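Local coordinates for protein family 88 glycosyl hydrolase (Bacteroides thetaiotaomicron, PDB 5NOA) that probably cleaves unsaturated uronic acid residues from glycan fragments in a gut bacterium that degrades complex plant polysaccharides such as gum arabic, at residues 43-48 with 78-83; 102-105 with 110-113; 203-206 with 210-213; 302-307 with 372-377. One frame throughout, in Å; residues are numbered along the deposited sequence.

Contact 1 of 4, residues 43-48 with 78-83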
loop_
_atom_site.group_PDB
_atom_site.type_symbol
_atom_site.label_atom_id
_atom_site.label_comp_id
_atom_site.label_asym_id
_atom_site.label_seq_id
_atom_site.Cartn_x
_atom_site.Cartn_y
_atom_site.Cartn_z
ATOM N N TYR A 43 6.335 -8.525 -17.487
ATOM C CA TYR A 43 5.557 -7.692 -18.413
ATOM C C TYR A 43 5.815 -6.214 -18.077
ATOM O O TYR A 43 6.047 -5.386 -18.968
ATOM C CB TYR A 43 4.076 -8.057 -18.335
ATOM C CG TYR A 43 3.202 -7.187 -19.170
ATOM C CD1 TYR A 43 2.962 -7.455 -20.500
ATOM C CD2 TYR A 43 2.625 -6.057 -18.627
ATOM C CE1 TYR A 43 2.136 -6.635 -21.257
ATOM C CE2 TYR A 43 1.817 -5.220 -19.369
ATOM C CZ TYR A 43 1.582 -5.509 -20.685
ATOM O OH TYR A 43 0.784 -4.677 -21.405
ATOM N N TRP A 44 5.707 -5.898 -16.793
ATOM C CA TRP A 44 5.850 -4.504 -16.403
ATOM C C TRP A 44 7.251 -3.983 -16.768
ATOM O O TRP A 44 7.420 -2.919 -17.376
ATOM C CB TRP A 44 5.567 -4.300 -14.930
ATOM C CG TRP A 44 5.678 -2.898 -14.582
ATOM C CD1 TRP A 44 6.791 -2.275 -14.063
ATOM C CD2 TRP A 44 4.730 -1.895 -14.813
ATOM N NE1 TRP A 44 6.579 -0.953 -13.945
ATOM C CE2 TRP A 44 5.309 -0.668 -14.359
ATOM C CE3 TRP A 44 3.446 -1.880 -15.328
ATOM C CZ2 TRP A 44 4.661 0.551 -14.485
ATOM C CZ3 TRP A 44 2.765 -0.625 -15.380
ATOM C CH2 TRP A 44 3.390 0.543 -14.959
ATOM N N GLN A 45 8.268 -4.733 -16.380
ATOM C CA GLN A 45 9.646 -4.255 -16.595
ATOM C C GLN A 45 10.025 -4.184 -18.081
ATOM O O GLN A 45 10.700 -3.249 -18.507
ATOM C CB GLN A 45 10.633 -5.070 -15.782
ATOM C CG GLN A 45 10.437 -4.851 -14.297
ATOM C CD GLN A 45 11.356 -5.636 -13.384
ATOM O OE1 GLN A 45 12.215 -6.400 -13.835
ATOM N NE2 GLN A 45 11.165 -5.473 -12.075
ATOM N N THR A 46 9.507 -5.144 -18.857
ATOM C CA THR A 46 9.717 -5.130 -20.305
ATOM C C THR A 46 9.135 -3.890 -20.944
ATOM O O THR A 46 9.718 -3.318 -21.869
ATOM C CB THR A 46 9.110 -6.404 -20.948
ATOM O OG1 THR A 46 9.882 -7.514 -20.509
ATOM C CG2 THR A 46 9.103 -6.343 -22.459
ATOM N N ASN A 47 7.961 -3.498 -20.483
ATOM C CA ASN A 47 7.266 -2.375 -21.068
ATOM C C ASN A 47 7.694 -1.009 -20.488
ATOM O O ASN A 47 7.303 0.022 -21.000
ATOM C CB ASN A 47 5.769 -2.644 -20.932
ATOM C CG ASN A 47 5.290 -3.647 -21.957
ATOM O OD1 ASN A 47 5.198 -3.298 -23.114
ATOM N ND2 ASN A 47 5.033 -4.894 -21.563
ATOM N N HIS A 48 8.512 -1.035 -19.433
ATOM C CA HIS A 48 9.043 0.176 -18.783
ATOM C C HIS A 48 10.563 0.092 -18.590
ATOM O O HIS A 48 11.043 0.061 -17.471
ATOM C CB HIS A 48 8.305 0.430 -17.483
ATOM C CG HIS A 48 6.852 0.609 -17.690
ATOM N ND1 HIS A 48 5.967 -0.442 -17.764
ATOM C CD2 HIS A 48 6.140 1.728 -17.944
ATOM C CE1 HIS A 48 4.758 0.027 -18.017
ATOM N NE2 HIS A 48 4.835 1.341 -18.127
ATOM N N LEU A 78 16.052 -6.870 -8.387
ATOM C CA LEU A 78 16.892 -5.987 -7.564
ATOM C C LEU A 78 17.527 -4.893 -8.411
ATOM O O LEU A 78 17.522 -3.722 -8.048
ATOM C CB LEU A 78 17.958 -6.798 -6.846
ATOM C CG LEU A 78 18.943 -5.994 -5.990
ATOM C CD1 LEU A 78 18.196 -5.211 -4.919
ATOM C CD2 LEU A 78 19.961 -6.928 -5.365
ATOM N N GLU A 79 18.043 -5.288 -9.567
ATOM C CA GLU A 79 18.656 -4.326 -10.450
ATOM C C GLU A 79 17.697 -3.237 -10.913
ATOM O O GLU A 79 18.085 -2.075 -11.045
ATOM C CB GLU A 79 19.336 -5.026 -11.628
ATOM C CG GLU A 79 20.555 -5.848 -11.175
ATOM C CD GLU A 79 21.502 -5.121 -10.194
ATOM O OE1 GLU A 79 22.061 -4.069 -10.595
ATOM O OE2 GLU A 79 21.696 -5.607 -9.019
ATOM N N TYR A 80 16.443 -3.589 -11.138
ATOM C CA TYR A 80 15.456 -2.631 -11.594
ATOM C C TYR A 80 15.171 -1.568 -10.542
ATOM O O TYR A 80 15.129 -0.387 -10.850
ATOM C CB TYR A 80 14.179 -3.380 -11.981
ATOM C CG TYR A 80 13.205 -2.559 -12.790
ATOM C CD1 TYR A 80 13.366 -2.380 -14.141
ATOM C CD2 TYR A 80 12.075 -1.995 -12.193
ATOM C CE1 TYR A 80 12.492 -1.638 -14.889
ATOM C CE2 TYR A 80 11.182 -1.272 -12.937
ATOM C CZ TYR A 80 11.386 -1.112 -14.279
ATOM O OH TYR A 80 10.459 -0.390 -15.014
ATOM N N SER A 81 14.992 -2.004 -9.283
ATOM C CA SER A 81 14.811 -1.014 -8.209
ATOM C C SER A 81 16.081 -0.180 -7.932
ATOM O O SER A 81 15.988 1.023 -7.661
ATOM C CB SER A 81 14.274 -1.640 -6.935
ATOM O OG SER A 81 12.916 -1.965 -7.057
ATOM N N LYS A 82 17.261 -0.807 -7.993
ATOM C CA LYS A 82 18.504 -0.055 -7.832
ATOM C C LYS A 82 18.620 1.005 -8.928
ATOM O O LYS A 82 19.016 2.141 -8.647
ATOM C CB LYS A 82 19.725 -0.957 -7.933
ATOM C CG LYS A 82 19.984 -1.774 -6.710
ATOM C CD LYS A 82 21.222 -2.603 -6.950
ATOM C CE LYS A 82 21.576 -3.414 -5.745
ATOM N NZ LYS A 82 22.640 -4.388 -6.129
ATOM N N GLY A 83 18.246 0.655 -10.157
ATOM C CA GLY A 83 18.329 1.623 -11.245
ATOM C C GLY A 83 17.422 2.817 -11.028
ATOM O O GLY A 83 17.794 3.966 -11.289
HETATM O O HOH W 1 8.786 1.288 -13.819
#

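Contact 2 of 4, residues 102-105 with 110-113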
loop_
_atom_site.group_PDB
_atom_site.type_symbol
_atom_site.label_atom_id
_atom_site.label_comp_id
_atom_site.label_asym_id
_atom_site.label_seq_id
_atom_site.Cartn_x
_atom_site.Cartn_y
_atom_site.Cartn_z
ATOM N N LYS A 102 6.773 21.792 1.823
ATOM C CA LYS A 102 5.325 21.691 1.929
ATOM C C LYS A 102 4.867 20.249 2.033
ATOM O O LYS A 102 5.568 19.330 1.629
ATOM C CB LYS A 102 4.654 22.411 0.751
ATOM C CG LYS A 102 4.944 23.939 0.743
ATOM C CD LYS A 102 4.448 24.670 -0.493
ATOM C CE LYS A 102 4.853 26.128 -0.528
ATOM N NZ LYS A 102 6.306 26.261 -0.823
ATOM N N TYR A 103 3.672 20.093 2.579
ATOM C CA TYR A 103 3.075 18.781 2.776
ATOM C C TYR A 103 1.637 18.629 2.372
ATOM O O TYR A 103 1.045 17.573 2.585
ATOM C CB TYR A 103 3.284 18.256 4.189
ATOM C CG TYR A 103 2.682 18.995 5.329
ATOM C CD1 TYR A 103 3.309 20.126 5.851
ATOM C CD2 TYR A 103 1.563 18.510 5.979
ATOM C CE1 TYR A 103 2.792 20.766 6.966
ATOM C CE2 TYR A 103 1.067 19.108 7.103
ATOM C CZ TYR A 103 1.680 20.244 7.604
ATOM O OH TYR A 103 1.226 20.870 8.742
ATOM N N SER A 104 1.053 19.667 1.749
ATOM C CA SER A 104 -0.181 19.491 0.985
ATOM C C SER A 104 0.147 18.831 -0.350
ATOM O O SER A 104 1.276 18.403 -0.557
ATOM C CB SER A 104 -0.837 20.843 0.822
ATOM O OG SER A 104 0.057 21.750 0.234
ATOM N N TYR A 105 -0.836 18.674 -1.256
ATOM C CA TYR A 105 -0.547 17.974 -2.503
ATOM C C TYR A 105 0.324 18.825 -3.423
ATOM O O TYR A 105 -0.010 19.964 -3.762
ATOM C CB TYR A 105 -1.840 17.624 -3.263
ATOM C CG TYR A 105 -1.552 16.786 -4.504
ATOM C CD1 TYR A 105 -1.220 17.354 -5.706
ATOM C CD2 TYR A 105 -1.531 15.411 -4.426
ATOM C CE1 TYR A 105 -0.900 16.563 -6.796
ATOM C CE2 TYR A 105 -1.232 14.614 -5.512
ATOM C CZ TYR A 105 -0.893 15.199 -6.682
ATOM O OH TYR A 105 -0.558 14.412 -7.778
ATOM N N ASP A 110 9.481 21.206 -3.998
ATOM C CA ASP A 110 9.301 21.734 -2.669
ATOM C C ASP A 110 8.486 20.791 -1.769
ATOM O O ASP A 110 8.415 21.036 -0.566
ATOM C CB ASP A 110 8.538 23.085 -2.697
ATOM C CG ASP A 110 9.321 24.216 -3.291
ATOM O OD1 ASP A 110 10.520 24.069 -3.549
ATOM O OD2 ASP A 110 8.696 25.295 -3.458
ATOM N N TYR A 111 7.861 19.752 -2.334
ATOM C CA TYR A 111 6.912 18.924 -1.601
ATOM C C TYR A 111 7.604 17.779 -0.873
ATOM O O TYR A 111 7.173 16.629 -0.907
ATOM C CB TYR A 111 5.777 18.499 -2.549
ATOM C CG TYR A 111 4.843 19.669 -2.709
ATOM C CD1 TYR A 111 5.133 20.714 -3.583
ATOM C CD2 TYR A 111 3.693 19.778 -1.946
ATOM C CE1 TYR A 111 4.339 21.836 -3.636
ATOM C CE2 TYR A 111 2.879 20.888 -2.005
ATOM C CZ TYR A 111 3.203 21.929 -2.853
ATOM O OH TYR A 111 2.371 23.019 -2.918
ATOM N N VAL A 112 8.645 18.138 -0.147
ATOM C CA VAL A 112 9.515 17.186 0.515
ATOM C C VAL A 112 8.850 16.497 1.693
ATOM O O VAL A 112 9.154 15.342 1.996
ATOM C CB VAL A 112 10.805 17.934 0.961
ATOM C CG1 VAL A 112 11.740 17.053 1.792
ATOM C CG2 VAL A 112 11.540 18.512 -0.223
ATOM N N LEU A 113 7.933 17.202 2.338
ATOM C CA LEU A 113 7.222 16.691 3.513
ATOM C C LEU A 113 5.891 16.025 3.201
ATOM O O LEU A 113 5.182 15.594 4.111
ATOM C CB LEU A 113 7.044 17.804 4.545
ATOM C CG LEU A 113 8.348 18.388 5.095
ATOM C CD1 LEU A 113 8.021 19.581 5.985
ATOM C CD2 LEU A 113 9.153 17.302 5.785
HETATM O O HOH W 2 -0.297 22.231 -2.383
#

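Contact 3 of 4, residues 203-206 with 210-213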
loop_
_atom_site.group_PDB
_atom_site.type_symbol
_atom_site.label_atom_id
_atom_site.label_comp_id
_atom_site.label_asym_id
_atom_site.label_seq_id
_atom_site.Cartn_x
_atom_site.Cartn_y
_atom_site.Cartn_z
ATOM N N LEU A 203 -14.145 1.615 9.071
ATOM C CA LEU A 203 -13.419 1.887 7.830
ATOM C C LEU A 203 -12.945 3.334 7.858
ATOM O O LEU A 203 -13.428 4.150 8.642
ATOM C CB LEU A 203 -14.366 1.671 6.633
ATOM C CG LEU A 203 -14.819 0.239 6.354
ATOM C CD1 LEU A 203 -15.826 0.219 5.237
ATOM C CD2 LEU A 203 -13.684 -0.698 6.045
ATOM N N TYR A 204 -11.958 3.615 7.006
ATOM C CA TYR A 204 -11.413 4.944 6.844
ATOM C C TYR A 204 -12.014 5.663 5.644
ATOM O O TYR A 204 -12.010 5.155 4.520
ATOM C CB TYR A 204 -9.897 4.875 6.604
ATOM C CG TYR A 204 -9.088 4.574 7.844
ATOM C CD1 TYR A 204 -8.936 3.255 8.268
ATOM C CD2 TYR A 204 -8.509 5.546 8.607
ATOM C CE1 TYR A 204 -8.241 2.923 9.397
ATOM C CE2 TYR A 204 -7.773 5.222 9.754
ATOM C CZ TYR A 204 -7.689 3.921 10.144
ATOM O OH TYR A 204 -6.986 3.578 11.269
ATOM N N TYR A 205 -12.423 6.894 5.875
ATOM C CA TYR A 205 -12.702 7.802 4.780
ATOM C C TYR A 205 -11.401 8.157 4.070
ATOM O O TYR A 205 -10.340 8.187 4.673
ATOM C CB TYR A 205 -13.393 9.063 5.311
ATOM C CG TYR A 205 -14.791 8.784 5.880
ATOM C CD1 TYR A 205 -15.855 8.456 5.045
ATOM C CD2 TYR A 205 -15.036 8.832 7.236
ATOM C CE1 TYR A 205 -17.118 8.206 5.560
ATOM C CE2 TYR A 205 -16.280 8.550 7.769
ATOM C CZ TYR A 205 -17.324 8.254 6.927
ATOM O OH TYR A 205 -18.569 7.965 7.445
ATOM N N ARG A 206 -11.523 8.523 2.814
ATOM C CA ARG A 206 -10.324 8.832 2.064
ATOM C C ARG A 206 -9.582 10.088 2.565
ATOM O O ARG A 206 -8.364 10.196 2.392
ATOM C CB ARG A 206 -10.584 8.881 0.584
ATOM C CG ARG A 206 -11.367 10.067 0.139
ATOM C CD ARG A 206 -12.015 9.805 -1.193
ATOM N NE ARG A 206 -11.105 9.777 -2.300
ATOM C CZ ARG A 206 -11.438 9.498 -3.579
ATOM N NH1 ARG A 206 -12.700 9.172 -4.019
ATOM N NH2 ARG A 206 -10.480 9.511 -4.494
ATOM N N TYR A 210 -14.915 13.544 3.129
ATOM C CA TYR A 210 -15.834 12.459 2.710
ATOM C C TYR A 210 -16.670 11.888 3.805
ATOM O O TYR A 210 -17.421 10.933 3.596
ATOM C CB TYR A 210 -15.006 11.353 2.033
ATOM C CG TYR A 210 -14.613 11.731 0.652
ATOM C CD1 TYR A 210 -13.535 12.594 0.428
ATOM C CD2 TYR A 210 -15.348 11.267 -0.458
ATOM C CE1 TYR A 210 -13.188 12.955 -0.868
ATOM C CE2 TYR A 210 -15.016 11.626 -1.756
ATOM C CZ TYR A 210 -13.947 12.477 -1.955
ATOM O OH TYR A 210 -13.589 12.816 -3.230
ATOM N N VAL A 211 -16.643 12.508 4.981
ATOM C CA VAL A 211 -17.377 12.021 6.116
ATOM C C VAL A 211 -18.938 12.148 5.991
ATOM O O VAL A 211 -19.514 13.136 5.590
ATOM C CB VAL A 211 -16.765 12.605 7.414
ATOM C CG1 VAL A 211 -17.422 12.059 8.672
ATOM C CG2 VAL A 211 -15.255 12.331 7.478
ATOM N N TYR A 212 -19.610 11.077 6.388
ATOM C CA TYR A 212 -21.077 11.027 6.506
ATOM C C TYR A 212 -21.535 11.815 7.746
ATOM O O TYR A 212 -20.806 11.856 8.746
ATOM C CB TYR A 212 -21.423 9.550 6.673
ATOM C CG TYR A 212 -22.888 9.245 6.801
ATOM C CD1 TYR A 212 -23.486 9.190 8.054
ATOM C CD2 TYR A 212 -23.640 8.933 5.695
ATOM C CE1 TYR A 212 -24.840 8.881 8.188
ATOM C CE2 TYR A 212 -24.989 8.638 5.812
ATOM C CZ TYR A 212 -25.588 8.632 7.063
ATOM O OH TYR A 212 -26.926 8.318 7.146
ATOM N N PRO A 213 -22.709 12.436 7.747
ATOM C CA PRO A 213 -23.696 12.439 6.695
ATOM C C PRO A 213 -23.566 13.587 5.698
ATOM O O PRO A 213 -24.327 13.636 4.759
ATOM C CB PRO A 213 -25.019 12.575 7.472
ATOM C CG PRO A 213 -24.641 13.459 8.597
ATOM C CD PRO A 213 -23.274 12.956 9.013
#

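Contact 4 of 4, residues 302-307 with 372-377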
loop_
_atom_site.group_PDB
_atom_site.type_symbol
_atom_site.label_atom_id
_atom_site.label_comp_id
_atom_site.label_asym_id
_atom_site.label_seq_id
_atom_site.Cartn_x
_atom_site.Cartn_y
_atom_site.Cartn_z
ATOM N N GLY A 302 -2.197 -10.795 7.443
ATOM C CA GLY A 302 -2.669 -10.873 8.837
ATOM C C GLY A 302 -2.988 -12.272 9.306
ATOM O O GLY A 302 -2.743 -12.609 10.488
ATOM N N VAL A 303 -3.526 -13.089 8.398
ATOM C CA VAL A 303 -3.742 -14.531 8.699
ATOM C C VAL A 303 -2.381 -15.224 8.855
ATOM O O VAL A 303 -2.180 -15.959 9.846
ATOM C CB VAL A 303 -4.573 -15.175 7.577
ATOM C CG1 VAL A 303 -4.547 -16.700 7.638
ATOM C CG2 VAL A 303 -6.008 -14.679 7.652
ATOM N N ASN A 304 -1.446 -14.972 7.952
ATOM C CA ASN A 304 -0.153 -15.648 7.976
ATOM C C ASN A 304 0.716 -15.209 9.142
ATOM O O ASN A 304 1.654 -15.919 9.478
ATOM C CB ASN A 304 0.634 -15.335 6.713
ATOM C CG ASN A 304 0.163 -16.050 5.491
ATOM O OD1 ASN A 304 -0.596 -17.003 5.543
ATOM N ND2 ASN A 304 0.687 -15.619 4.329
ATOM N N ASN A 305 0.422 -14.078 9.770
ATOM C CA ASN A 305 1.281 -13.558 10.811
ATOM C C ASN A 305 0.586 -13.479 12.148
ATOM O O ASN A 305 1.114 -12.884 13.063
ATOM C CB ASN A 305 1.941 -12.260 10.376
ATOM C CG ASN A 305 2.934 -12.487 9.285
ATOM O OD1 ASN A 305 4.122 -12.664 9.559
ATOM N ND2 ASN A 305 2.465 -12.524 8.039
ATOM N N GLY A 306 -0.552 -14.146 12.272
ATOM C CA GLY A 306 -1.119 -14.443 13.558
ATOM C C GLY A 306 -1.943 -13.360 14.198
ATOM O O GLY A 306 -2.204 -13.404 15.390
ATOM N N PHE A 307 -2.365 -12.405 13.396
ATOM C CA PHE A 307 -3.220 -11.325 13.880
ATOM C C PHE A 307 -4.677 -11.466 13.546
ATOM O O PHE A 307 -5.512 -10.853 14.221
ATOM C CB PHE A 307 -2.678 -10.001 13.367
ATOM C CG PHE A 307 -1.300 -9.721 13.842
ATOM C CD1 PHE A 307 -1.065 -9.441 15.178
ATOM C CD2 PHE A 307 -0.229 -9.790 12.981
ATOM C CE1 PHE A 307 0.213 -9.215 15.631
ATOM C CE2 PHE A 307 1.060 -9.572 13.431
ATOM C CZ PHE A 307 1.278 -9.278 14.755
ATOM N N VAL A 372 1.792 -16.912 -2.133
ATOM C CA VAL A 372 2.819 -17.957 -2.178
ATOM C C VAL A 372 3.212 -18.385 -0.778
ATOM O O VAL A 372 3.326 -19.587 -0.496
ATOM C CB VAL A 372 4.044 -17.491 -2.983
ATOM C CG1 VAL A 372 5.207 -18.473 -2.841
ATOM C CG2 VAL A 372 3.694 -17.309 -4.425
ATOM N N ARG A 373 3.414 -17.411 0.103
ATOM C CA ARG A 373 3.764 -17.724 1.489
ATOM C C ARG A 373 2.704 -18.578 2.195
ATOM O O ARG A 373 3.011 -19.554 2.891
ATOM C CB ARG A 373 4.104 -16.463 2.277
ATOM C CG ARG A 373 5.290 -15.698 1.668
ATOM C CD ARG A 373 5.654 -14.479 2.474
ATOM N NE ARG A 373 6.698 -13.662 1.812
ATOM C CZ ARG A 373 6.488 -12.525 1.156
ATOM N NH1 ARG A 373 5.271 -11.950 1.006
ATOM N NH2 ARG A 373 7.555 -11.912 0.640
ATOM N N TYR A 374 1.437 -18.245 1.986
ATOM C CA TYR A 374 0.337 -19.067 2.512
ATOM C C TYR A 374 0.355 -20.483 1.920
ATOM O O TYR A 374 0.297 -21.480 2.661
ATOM C CB TYR A 374 -1.004 -18.381 2.209
ATOM C CG TYR A 374 -2.168 -19.301 2.389
ATOM C CD1 TYR A 374 -2.502 -19.771 3.647
ATOM C CD2 TYR A 374 -2.919 -19.699 1.315
ATOM C CE1 TYR A 374 -3.557 -20.636 3.826
ATOM C CE2 TYR A 374 -3.985 -20.554 1.486
ATOM C CZ TYR A 374 -4.295 -21.024 2.742
ATOM O OH TYR A 374 -5.363 -21.908 2.881
ATOM N N LEU A 375 0.425 -20.597 0.597
ATOM C CA LEU A 375 0.364 -21.904 -0.030
ATOM C C LEU A 375 1.520 -22.798 0.389
ATOM O O LEU A 375 1.336 -24.000 0.526
ATOM C CB LEU A 375 0.281 -21.771 -1.541
ATOM C CG LEU A 375 -0.993 -21.133 -2.068
ATOM C CD1 LEU A 375 -0.805 -20.820 -3.535
ATOM C CD2 LEU A 375 -2.234 -21.989 -1.821
ATOM N N GLU A 376 2.704 -22.210 0.559
ATOM C CA GLU A 376 3.860 -23.004 0.919
ATOM C C GLU A 376 3.773 -23.539 2.346
ATOM O O GLU A 376 4.505 -24.489 2.663
ATOM C CB GLU A 376 5.152 -22.208 0.690
ATOM C CG GLU A 376 5.461 -22.019 -0.797
ATOM C CD GLU A 376 6.755 -21.343 -1.102
ATOM O OE1 GLU A 376 7.130 -21.296 -2.311
ATOM O OE2 GLU A 376 7.363 -20.806 -0.173
ATOM N N SER A 377 2.912 -22.943 3.174
ATOM C CA SER A 377 2.661 -23.400 4.584
ATOM C C SER A 377 1.848 -24.679 4.620
ATOM O O SER A 377 1.830 -25.362 5.614
ATOM C CB SER A 377 1.878 -22.293 5.419
ATOM O OG SER A 377 0.386 -22.196 5.212
#

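Contact 1 of 4, residues 43-48 with 78-83
Tyr80 reaches from helix 75-87 to the last turn of helix 29-47 and His48 after it, its CG anti to the backbone N (chi1 -165°), which aims the ring at Gln45. At the root, Tyr80 CB lies 3.7 Å from Gln45 NE2. Next, Tyr80 CG meets Gln45 CD at 3.6 Å, the carboxamide stacked on the ring with 14° between the planes. Tyr80 CD2 lies 3.6 Å from Gln45 NE2, and Tyr80 CE1 3.4 Å from His48 O. Gln45 CG sits almost exactly on the ring normal, 3.6 Å from the Tyr80 centroid, a CH-pi contact over the face. The glutamine chain and the phenol run antiparallel to one another, and Gln45 NE2 is also hydrogen-bonded to Tyr61 OH. At the tip, Tyr80 OH donates to His48 O over 2.6 Å, in the carbonyl plane on a lone pair (C=O...donor angle 143°). A water 2.7 Å from Tyr80 OH donates to it and accepts from Trp44 NE1. Carboxamide, carbonyl and water together restrict the phenol, and His51 meets its ring edge-to-face. Helix 56-72 supplies Tyr61, which also stacks on Trp44, while Trp44 packs on helix 358-377 and Leu78 on helix 120-130.

Contact 2 of 4, residues 102-105 with 110-113
Lys102 and Tyr111 each hold CG anti to the carbonyl carbon (chi1 -63° and -78°), which runs the lysine chain across the tyrosine ring. Lys102 CB lies over one face, 3.9 Å from the Tyr111 centroid and offset toward the rim. Further out, Lys102 CD comes within 3.6 Å of Tyr111 OH. The edge of the ring is met by backbone: Ser104 O approaches Tyr111 CD2 at 3.1 Å, near the ring plane. A single water bonded to Ser104 OG, Tyr105 O and Tyr111 OH, 2.8 Å from the last, bridges the ring's hydroxyl to the 102-105 segment. In the backbone, Lys102 N donates to Asp110 O over 3.0 Å at an N-H...acceptor angle of 154°. Asp110 O also takes a weak bond from Val112 N, closing an inverse gamma turn centred on Tyr111. Leu113 N makes a weak bond to Lys102 O at 3.3 Å, and Leu113 packs its CB on that of Tyr103. Replacing Tyr111 with alanine would probably leave the lysine methylenes without a face to lie on and the water without one of its three partners. The ammonium is shared: Lys102 NZ bonds to Asn100 O and forms a long salt bridge, 3.7 Å, with Asp110 OD2. Backbone bonds and CH-pi packing therefore probably hold these two segments together, the long salt bridge adding little.

Contact 3 of 4, residues 203-206 with 210-213
Tyr205 OH has two hydrogen-bond partners: it is bonded to Asp198 OD2 and takes a weak bond from Tyr212 N, long at 3.4 Å although straight, with an N-H...acceptor angle of 160°. The side chain of the same donor residue touches it too, Tyr212 CB lying 3.4 Å from Tyr205 OH. Val211 crosses the Tyr205 ring at about a right angle. Its CA stands over the middle of one face, 3.8 Å from the centroid, while Val211 CG2 touches Tyr205 CD2 at 3.5 Å. Tyr210 O comes in obliquely, 3.3 Å from Tyr205 CD1, and Phe224 also stacks on the ring. A second aromatic contact joins Arg206 to Tyr210. With CG between its backbone N and carbonyl carbon (chi1 72°) and a further bend at chi3, the arginine lays its methylenes along the tyrosine face: Arg206 CD is 3.3 Å from the Tyr210 centroid, close to the ring normal. The guanidinium, tilted 30° to the ring, runs on to the hydroxyl end, with Tyr210 OH over one of its faces, 3.8 Å from Arg206 NH1. Its charge faces Trp225 in a cation-pi contact. Both contacts lie where the loop folds back after the weakly bonded strand 203-204, antiparallel to 197-198, on its way to helix 226-242, a connecting loop of the helical six-hairpin glycosidase fold.

Contact 4 of 4, residues 302-307 with 372-377
Asn304 and Tyr374 meet by van der Waals contact. Asn304 OD1 rests 3.6 Å from Tyr374 CB and approaches the ring at its edge, with the amide and ring planes 18° apart. Tyr374 CG stands anti to its own backbone N (chi1 165°), turning the ring across the amide toward Gln314 of helix 310-328. Asn304 ND2 lies 3.6 Å from Tyr374 N and 4.1 Å from Arg373 CB. Polar bonds lead the amide elsewhere: Asn304 ND2 donates to Glu370 OE2, one turn back on helix 358-377, and OD1 takes a weak bond from Gln300. Arg373 forms salt bridges with Glu370 and Glu67, so Glu370 serves both side chains. Cutting Asn304 back to alanine is likely to leave Glu370 with Arg373 but no amide partner, and to open a gap beside Tyr374 CB. Within segment 372-377, Tyr374 O accepts from Ser377 OG, at 2.7 Å on an in-plane lone pair, and from Ser377 N. In the other segment, Phe307 N bonds to Gly302 O at 2.9 Å and Gly306 N weakly to Val303 O; with Gly306 at phi 83°, this is a Schellman motif closing helix 289-304, within the helical six-hairpin glycosidase fold.

The four contacts follow one another along the chain, each closing before the next opens, and none touches another. Contacts 2 and 3, both made by loops, are the closest pair by either measure, with centres 24 Å and nearest atoms about 11 Å apart. Contacts 1 and 4 join helices, with centres 27 Å apart; they share no helix but are linked through one pair, since Trp44 of helix 29-47 packs on helix 358-377 and Val372 packs back on helix 29-47. The widest separations are 37 Å between the centres of contacts 2 and 4 and 36 Å between those of 1 and 3, each pair spanning the chain's centre. The geometry of the four assigns none of them a substrate-binding role.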